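Local coordinates for Arf-GAP with coiled-coil, ANK repeat and PH domain-containing protein 2 (Homo sapiens, PDB 6IF3), which acts as a GTPase-activating protein for the small GTPase ARF6 and has ankyrin repeats required for interaction with RAB35, at residues L130-A133 and R134-E137. Residues are numbered along the deposited sequence; the frame is centred on the assembly and turned at random.
Sequences LRLA and RMNE
A133 and R134 adjoin in the middle of helix 124-141, and the backbone runs through them in regular alpha-helical turns. R134 N donates to L130 O at 3.0 Å, the first of four i to i-4 bonds, and E137 N makes the last of them to A133 O. Between them M135 N reaches R131 O and N136 N reaches L132 O, so all four carbonyls of 130-133 are taken up. The R134 side chain starts back along the helix, its CG 3.2 Å from L130 O, and then runs extended to NE. There Q104 accepts a hydrogen bond from NE while its own amide nitrogen donates to L130 O, tying this turn to the loop that carries Q104; E137 adds a bond to H105. On another face L132 and M135 run alongside each other off the helix. M135 leaves with CG anti to the backbone N (chi1 -174°) and bends at chi3 (-73°), which brings CE to 3.9 Å from CD2 of L132. Each also packs against an aromatic side chain of the chain of another protein. This is the second helix of an ankyrin repeat, ANK 3, in the domain required for RAB35 interaction.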
ATOM      1  N   LEU A 130       1.490  -5.199  -2.395  1.00 13.84           N
ATOM      2  CA  LEU A 130       0.869  -5.089  -3.718  1.00 13.87           C
ATOM      3  C   LEU A 130       0.623  -3.626  -4.070  1.00 15.23           C
ATOM      4  O   LEU A 130       0.901  -3.223  -5.200  1.00 18.33           O
ATOM      5  CB  LEU A 130      -0.464  -5.867  -3.769  1.00 15.69           C
ATOM      6  CG  LEU A 130      -0.321  -7.390  -3.714  1.00 14.90           C
ATOM      7  CD1 LEU A 130      -1.676  -8.080  -3.502  1.00 15.48           C
ATOM      8  CD2 LEU A 130       0.279  -7.924  -5.010  1.00 15.14           C
ATOM      9  N   ARG A 131       0.127  -2.824  -3.120  1.00 15.49           N
ATOM     10  CA  ARG A 131      -0.179  -1.433  -3.410  0.56 16.09           C
ATOM     11  C   ARG A 131       1.090  -0.624  -3.616  1.00 15.79           C
ATOM     12  O   ARG A 131       1.134   0.216  -4.489  1.00 18.88           O
ATOM     13  CB  ARG A 131      -1.022  -0.820  -2.291  0.56 17.91           C
ATOM     14  CG  ARG A 131      -2.415  -1.426  -2.198  0.56 20.01           C
ATOM     15  CD  ARG A 131      -3.517  -0.427  -2.492  0.56 21.14           C
ATOM     16  NE  ARG A 131      -4.830  -1.063  -2.590  0.56 23.64           N
ATOM     17  CZ  ARG A 131      -5.794  -0.949  -1.678  0.56 28.50           C
ATOM     18  NH1 ARG A 131      -5.594  -0.229  -0.595  0.56 28.89           N
ATOM     19  NH2 ARG A 131      -6.959  -1.555  -1.851  0.56 31.79           N
ATOM     20  N   LEU A 132       2.130  -0.888  -2.822  1.00 15.38           N
ATOM     21  CA  LEU A 132       3.374  -0.106  -2.992  1.00 16.83           C
ATOM     22  C   LEU A 132       4.092  -0.475  -4.304  1.00 13.32           C
ATOM     23  O   LEU A 132       4.705   0.378  -4.956  1.00 17.48           O
ATOM     24  CB  LEU A 132       4.298  -0.281  -1.795  1.00 19.98           C
ATOM     25  CG  LEU A 132       3.676   0.403  -0.552  1.00 21.14           C
ATOM     26  CD1 LEU A 132       4.662   0.396   0.587  1.00 27.09           C
ATOM     27  CD2 LEU A 132       3.143   1.848  -0.819  1.00 26.21           C
ATOM     28  N   ALA A 133       3.962  -1.735  -4.724  1.00 16.65           N
ATOM     29  CA  ALA A 133       4.484  -2.110  -6.047  1.00 15.37           C
ATOM     30  C   ALA A 133       3.706  -1.431  -7.179  1.00 14.58           C
ATOM     31  O   ALA A 133       4.301  -1.045  -8.192  1.00 17.09           O
ATOM     32  CB  ALA A 133       4.455  -3.614  -6.208  1.00 15.37           C
ATOM     33  N   ARG A 134       2.387  -1.279  -7.017  1.00 14.85           N
ATOM     34  CA  ARG A 134       1.588  -0.525  -7.978  1.00 16.08           C
ATOM     35  C   ARG A 134       2.019   0.941  -8.012  1.00 16.46           C
ATOM     36  O   ARG A 134       2.075   1.539  -9.067  1.00 18.44           O
ATOM     37  CB  ARG A 134       0.090  -0.614  -7.666  1.00 19.86           C
ATOM     38  CG  ARG A 134      -0.480  -2.018  -7.858  1.00 28.14           C
ATOM     39  CD  ARG A 134      -2.014  -2.029  -8.020  1.00 36.19           C
ATOM     40  NE  ARG A 134      -2.544  -3.381  -8.201  1.00 34.73           N
ATOM     41  CZ  ARG A 134      -3.732  -3.655  -8.731  1.00 32.74           C
ATOM     42  NH1 ARG A 134      -4.507  -2.672  -9.180  1.00 30.16           N
ATOM     43  NH2 ARG A 134      -4.129  -4.915  -8.855  1.00 35.91           N
ATOM     44  N   MET A 135       2.297   1.520  -6.846  1.00 17.71           N
ATOM     45  CA  MET A 135       2.760   2.898  -6.795  1.00 18.14           C
ATOM     46  C   MET A 135       4.053   3.059  -7.622  1.00 18.51           C
ATOM     47  O   MET A 135       4.201   4.024  -8.366  1.00 19.43           O
ATOM     48  CB  MET A 135       2.978   3.312  -5.332  1.00 18.42           C
ATOM     49  CG  MET A 135       3.330   4.780  -5.163  1.00 23.20           C
ATOM     50  SD  MET A 135       3.708   5.187  -3.444  1.00 26.68           S
ATOM     51  CE  MET A 135       2.093   5.150  -2.706  1.00 30.59           C
ATOM     52  N   ASN A 136       4.963   2.095  -7.492  1.00 18.11           N
ATOM     53  CA  ASN A 136       6.176   2.081  -8.302  1.00 18.35           C
ATOM     54  C   ASN A 136       5.854   1.984  -9.789  1.00 20.62           C
ATOM     55  O   ASN A 136       6.481   2.659 -10.601  1.00 22.23           O
ATOM     56  CB  ASN A 136       7.089   0.926  -7.902  1.00 19.73           C
ATOM     57  CG  ASN A 136       7.820   1.206  -6.598  1.00 19.83           C
ATOM     58  OD1 ASN A 136       7.827   2.344  -6.116  1.00 22.55           O
ATOM     59  ND2 ASN A 136       8.465   0.181  -6.039  1.00 21.46           N
ATOM     60  N   GLU A 137       4.869   1.162 -10.127  1.00 20.04           N
ATOM     61  CA  GLU A 137       4.435   1.069 -11.542  1.00 23.84           C
ATOM     62  C   GLU A 137       3.953   2.417 -12.039  1.00 25.58           C
ATOM     63  O   GLU A 137       4.319   2.875 -13.137  1.00 28.16           O
ATOM     64  CB  GLU A 137       3.323   0.036 -11.702  1.00 23.41           C
ATOM     65  CG  GLU A 137       3.719  -1.387 -11.372  1.00 26.91           C
ATOM     66  CD  GLU A 137       2.588  -2.375 -11.651  1.00 34.55           C
ATOM     67  OE1 GLU A 137       1.528  -1.944 -12.158  1.00 34.71           O
ATOM     68  OE2 GLU A 137       2.777  -3.587 -11.402  1.00 36.24           O
TER